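Local coordinates for surface protein R28 (Streptococcus pyogenes, PDB 6S5Z) that is a cell-wall-attached surface protein, probably acting in infection, whose Rib domain with its immunoglobulin-like fold is the part described here, at residues L36-K45 with G60-D68. Sequence-based numbering, arbitrary orientation.
Sequences LPSNSTYNWK and GIVEVHYPD
Asn43 CG sits between its backbone N and carbonyl carbon (chi1 62°), while Glu63 CG lies anti to its own carbonyl carbon; these torsions turn the Asn43 amide and the Glu63 carboxylate toward each other. They face each other in an antiparallel beta hairpin of the immunoglobulin-like Rib domain, strand 41-44 against strand 56-65. Strand 41-44 is the outermost strand on its side of the sheet within this chain. Thr41 with His65 and Asn43 with Glu63 are hydrogen-bonded pairs; the bond from His65 N to Thr41 O is 2.8 Å. Lys45 N continues the pairing to Ile61 O.

On the face of Asn43, Glu63 and His65, Glu63 OE1 accepts two bonds from opposite sides of the carboxylate plane. Asn43 ND2 reaches Glu63 OE1 from above that plane at 3.0 Å, and His65 NE2 reaches Glu63 OE1 on the anti side at 2.9 Å. Asn43 ND2 also donates to Trp44 O, which should limit rotation of the amide. Lys45 bends at its last two torsions and brings NZ to Glu63 OE2 in a 3.2 Å salt bridge. Asp73 on strand 71-81 is a second acidic partner of Lys45.

Tyr42 and Val64 lie side by side on the other face, in apolar contact, with Tyr42 CE2 3.7 Å from Val64 CG1. The Trp44 side chain diverges from that of Val62, yet its outer ring atom CZ3 reaches Val62 CG2; its indole nitrogen bonds to Leu24 O. Near the sodium site, Tyr66 OH bonds to the metal-site residue Asp72, and Pro37 CD meets the edge of the Tyr66 ring. A type I turn runs from Pro37 to Ser40: Ser40 N and Ser40 OG both donate to Pro37 O from one face of its plane, OG at 2.8 Å.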
loop_
_atom_site.group_PDB
_atom_site.type_symbol
_atom_site.label_atom_id
_atom_site.label_comp_id
_atom_site.label_asym_id
_atom_site.label_seq_id
_atom_site.Cartn_x
_atom_site.Cartn_y
_atom_site.Cartn_z
ATOM N N LEU A 36 9.033 6.014 -6.604
ATOM C CA LEU A 36 8.736 4.823 -7.357
ATOM C C LEU A 36 8.310 5.254 -8.747
ATOM O O LEU A 36 7.759 6.344 -8.893
ATOM C CB LEU A 36 7.590 4.037 -6.700
ATOM C CG LEU A 36 7.762 3.857 -5.185
ATOM C CD1 LEU A 36 6.552 3.156 -4.588
ATOM C CD2 LEU A 36 9.053 3.118 -4.829
ATOM N N PRO A 37 8.519 4.432 -9.777
ATOM C CA PRO A 37 8.069 4.825 -11.118
ATOM C C PRO A 37 6.605 5.233 -11.074
ATOM O O PRO A 37 5.804 4.632 -10.363
ATOM C CB PRO A 37 8.278 3.556 -11.951
ATOM C CG PRO A 37 9.354 2.799 -11.202
ATOM C CD PRO A 37 9.061 3.064 -9.758
ATOM N N SER A 38 6.276 6.317 -11.771
ATOM C CA SER A 38 4.911 6.824 -11.697
ATOM C C SER A 38 3.924 5.950 -12.460
ATOM O O SER A 38 2.718 6.124 -12.279
ATOM C CB SER A 38 4.853 8.278 -12.173
ATOM O OG SER A 38 5.282 8.418 -13.509
ATOM N N ASN A 39 4.392 5.022 -13.298
ATOM C CA ASN A 39 3.498 4.046 -13.905
ATOM C C ASN A 39 3.340 2.773 -13.074
ATOM O O ASN A 39 2.658 1.849 -13.515
ATOM C CB ASN A 39 4.000 3.664 -15.290
ATOM C CG ASN A 39 3.766 4.747 -16.306
ATOM O OD1 ASN A 39 3.006 5.699 -16.064
ATOM N ND2 ASN A 39 4.408 4.611 -17.458
ATOM N N SER A 40 3.915 2.718 -11.874
ATOM C CA SER A 40 3.571 1.634 -10.959
ATOM C C SER A 40 2.082 1.679 -10.650
ATOM O O SER A 40 1.478 2.742 -10.592
ATOM C CB SER A 40 4.366 1.763 -9.655
ATOM O OG SER A 40 5.757 1.871 -9.918
ATOM N N THR A 41 1.490 0.516 -10.392
ATOM C CA THR A 41 0.107 0.479 -9.950
ATOM C C THR A 41 0.054 -0.109 -8.546
ATOM O O THR A 41 0.926 -0.880 -8.154
ATOM C CB THR A 41 -0.794 -0.314 -10.932
ATOM O OG1 THR A 41 -0.422 -1.698 -10.957
ATOM C CG2 THR A 41 -0.686 0.255 -12.349
ATOM N N TYR A 42 -0.971 0.273 -7.783
ATOM C CA TYR A 42 -1.091 -0.095 -6.374
ATOM C C TYR A 42 -2.446 -0.742 -6.153
ATOM O O TYR A 42 -3.461 -0.231 -6.633
ATOM C CB TYR A 42 -0.953 1.140 -5.475
ATOM C CG TYR A 42 0.343 1.907 -5.689
ATOM C CD1 TYR A 42 0.492 2.812 -6.751
ATOM C CD2 TYR A 42 1.429 1.718 -4.844
ATOM C CE1 TYR A 42 1.695 3.507 -6.940
ATOM C CE2 TYR A 42 2.612 2.401 -5.030
ATOM C CZ TYR A 42 2.742 3.296 -6.068
ATOM O OH TYR A 42 3.946 3.962 -6.214
ATOM N N ASN A 43 -2.461 -1.857 -5.423
ATOM C CA ASN A 43 -3.720 -2.506 -5.087
ATOM C C ASN A 43 -3.549 -3.204 -3.756
ATOM O O ASN A 43 -2.431 -3.501 -3.336
ATOM C CB ASN A 43 -4.157 -3.514 -6.149
ATOM C CG ASN A 43 -3.175 -4.653 -6.307
ATOM O OD1 ASN A 43 -2.236 -4.560 -7.089
ATOM N ND2 ASN A 43 -3.381 -5.740 -5.556
ATOM N N TRP A 44 -4.672 -3.466 -3.098
ATOM C CA TRP A 44 -4.635 -4.248 -1.875
ATOM C C TRP A 44 -4.401 -5.714 -2.195
ATOM O O TRP A 44 -5.036 -6.279 -3.091
ATOM C CB TRP A 44 -5.943 -4.090 -1.084
ATOM C CG TRP A 44 -6.155 -2.710 -0.571
ATOM C CD1 TRP A 44 -7.063 -1.793 -1.010
ATOM C CD2 TRP A 44 -5.405 -2.068 0.470
ATOM N NE1 TRP A 44 -6.930 -0.619 -0.299
ATOM C CE2 TRP A 44 -5.922 -0.766 0.614
ATOM C CE3 TRP A 44 -4.348 -2.476 1.293
ATOM C CZ2 TRP A 44 -5.415 0.138 1.552
ATOM C CZ3 TRP A 44 -3.856 -1.588 2.221
ATOM C CH2 TRP A 44 -4.384 -0.292 2.342
ATOM N N LYS A 45 -3.503 -6.338 -1.439
ATOM C CA LYS A 45 -3.361 -7.784 -1.535
ATOM C C LYS A 45 -4.685 -8.455 -1.200
ATOM O O LYS A 45 -5.395 -8.034 -0.290
ATOM C CB LYS A 45 -2.279 -8.283 -0.572
ATOM C CG LYS A 45 -2.051 -9.794 -0.612
ATOM C CD LYS A 45 -0.833 -10.159 0.220
ATOM C CE LYS A 45 0.416 -9.678 -0.461
ATOM N NZ LYS A 45 0.676 -10.445 -1.678
ATOM N N GLY A 60 -2.873 -4.042 6.824
ATOM C CA GLY A 60 -3.158 -4.384 5.446
ATOM C C GLY A 60 -1.846 -4.563 4.718
ATOM O O GLY A 60 -0.771 -4.300 5.261
ATOM N N ILE A 61 -1.944 -5.035 3.479
ATOM C CA ILE A 61 -0.778 -5.225 2.623
ATOM C C ILE A 61 -1.054 -4.593 1.269
ATOM O O ILE A 61 -2.074 -4.888 0.631
ATOM C CB ILE A 61 -0.417 -6.710 2.481
ATOM C CG1 ILE A 61 -0.154 -7.305 3.874
ATOM C CG2 ILE A 61 0.803 -6.872 1.588
ATOM C CD1 ILE A 61 -0.054 -8.803 3.886
ATOM N N VAL A 62 -0.165 -3.699 0.852
ATOM C CA VAL A 62 -0.221 -3.083 -0.461
ATOM C C VAL A 62 0.716 -3.846 -1.380
ATOM O O VAL A 62 1.866 -4.132 -1.011
ATOM C CB VAL A 62 0.170 -1.600 -0.387
ATOM C CG1 VAL A 62 0.221 -0.972 -1.800
ATOM C CG2 VAL A 62 -0.792 -0.848 0.510
ATOM N N GLU A 63 0.220 -4.205 -2.562
ATOM C CA GLU A 63 1.071 -4.687 -3.636
ATOM C C GLU A 63 1.448 -3.518 -4.535
ATOM O O GLU A 63 0.566 -2.822 -5.056
ATOM C CB GLU A 63 0.370 -5.753 -4.468
ATOM C CG GLU A 63 -0.053 -6.952 -3.682
ATOM C CD GLU A 63 -0.777 -7.965 -4.569
ATOM O OE1 GLU A 63 -1.084 -7.644 -5.744
ATOM O OE2 GLU A 63 -1.030 -9.079 -4.082
ATOM N N VAL A 64 2.744 -3.318 -4.733
ATOM C CA VAL A 64 3.252 -2.309 -5.661
ATOM C C VAL A 64 3.701 -3.035 -6.924
ATOM O O VAL A 64 4.644 -3.831 -6.886
ATOM C CB VAL A 64 4.397 -1.492 -5.041
ATOM C CG1 VAL A 64 4.849 -0.392 -5.993
ATOM C CG2 VAL A 64 3.925 -0.865 -3.782
ATOM N N HIS A 65 3.015 -2.794 -8.041
ATOM C CA HIS A 65 3.282 -3.494 -9.299
ATOM C C HIS A 65 4.145 -2.594 -10.175
ATOM O O HIS A 65 3.678 -1.561 -10.651
ATOM C CB HIS A 65 1.979 -3.848 -10.020
ATOM C CG HIS A 65 1.197 -4.944 -9.364
ATOM N ND1 HIS A 65 1.165 -6.231 -9.854
ATOM C CD2 HIS A 65 0.441 -4.950 -8.241
ATOM C CE1 HIS A 65 0.414 -6.982 -9.066
ATOM N NE2 HIS A 65 -0.042 -6.226 -8.083
ATOM N N TYR A 66 5.360 -3.018 -10.441
ATOM C CA TYR A 66 6.305 -2.195 -11.171
ATOM C C TYR A 66 6.187 -2.451 -12.663
ATOM O O TYR A 66 5.624 -3.467 -13.087
ATOM C CB TYR A 66 7.721 -2.495 -10.708
ATOM C CG TYR A 66 7.968 -2.155 -9.277
ATOM C CD1 TYR A 66 8.014 -0.838 -8.867
ATOM C CD2 TYR A 66 8.179 -3.153 -8.328
ATOM C CE1 TYR A 66 8.254 -0.516 -7.560
ATOM C CE2 TYR A 66 8.427 -2.834 -7.015
ATOM C CZ TYR A 66 8.455 -1.516 -6.638
ATOM O OH TYR A 66 8.697 -1.190 -5.332
ATOM N N PRO A 67 6.704 -1.541 -13.492
ATOM C CA PRO A 67 6.583 -1.730 -14.947
ATOM C C PRO A 67 7.253 -2.977 -15.487
ATOM O O PRO A 67 6.828 -3.464 -16.539
ATOM C CB PRO A 67 7.244 -0.467 -15.525
ATOM C CG PRO A 67 7.112 0.548 -14.436
ATOM C CD PRO A 67 7.296 -0.233 -13.156
ATOM N N ASP A 68 8.250 -3.542 -14.813
ATOM C CA ASP A 68 8.896 -4.728 -15.358
ATOM C C ASP A 68 8.203 -5.997 -14.912
ATOM O O ASP A 68 8.695 -7.095 -15.195
ATOM C CB ASP A 68 10.387 -4.775 -14.985
ATOM C CG ASP A 68 10.629 -5.081 -13.519
ATOM O OD1 ASP A 68 9.670 -5.103 -12.728
ATOM O OD2 ASP A 68 11.803 -5.290 -13.147
HETATM O O HOH W 1 3.427 -0.789 -13.432
#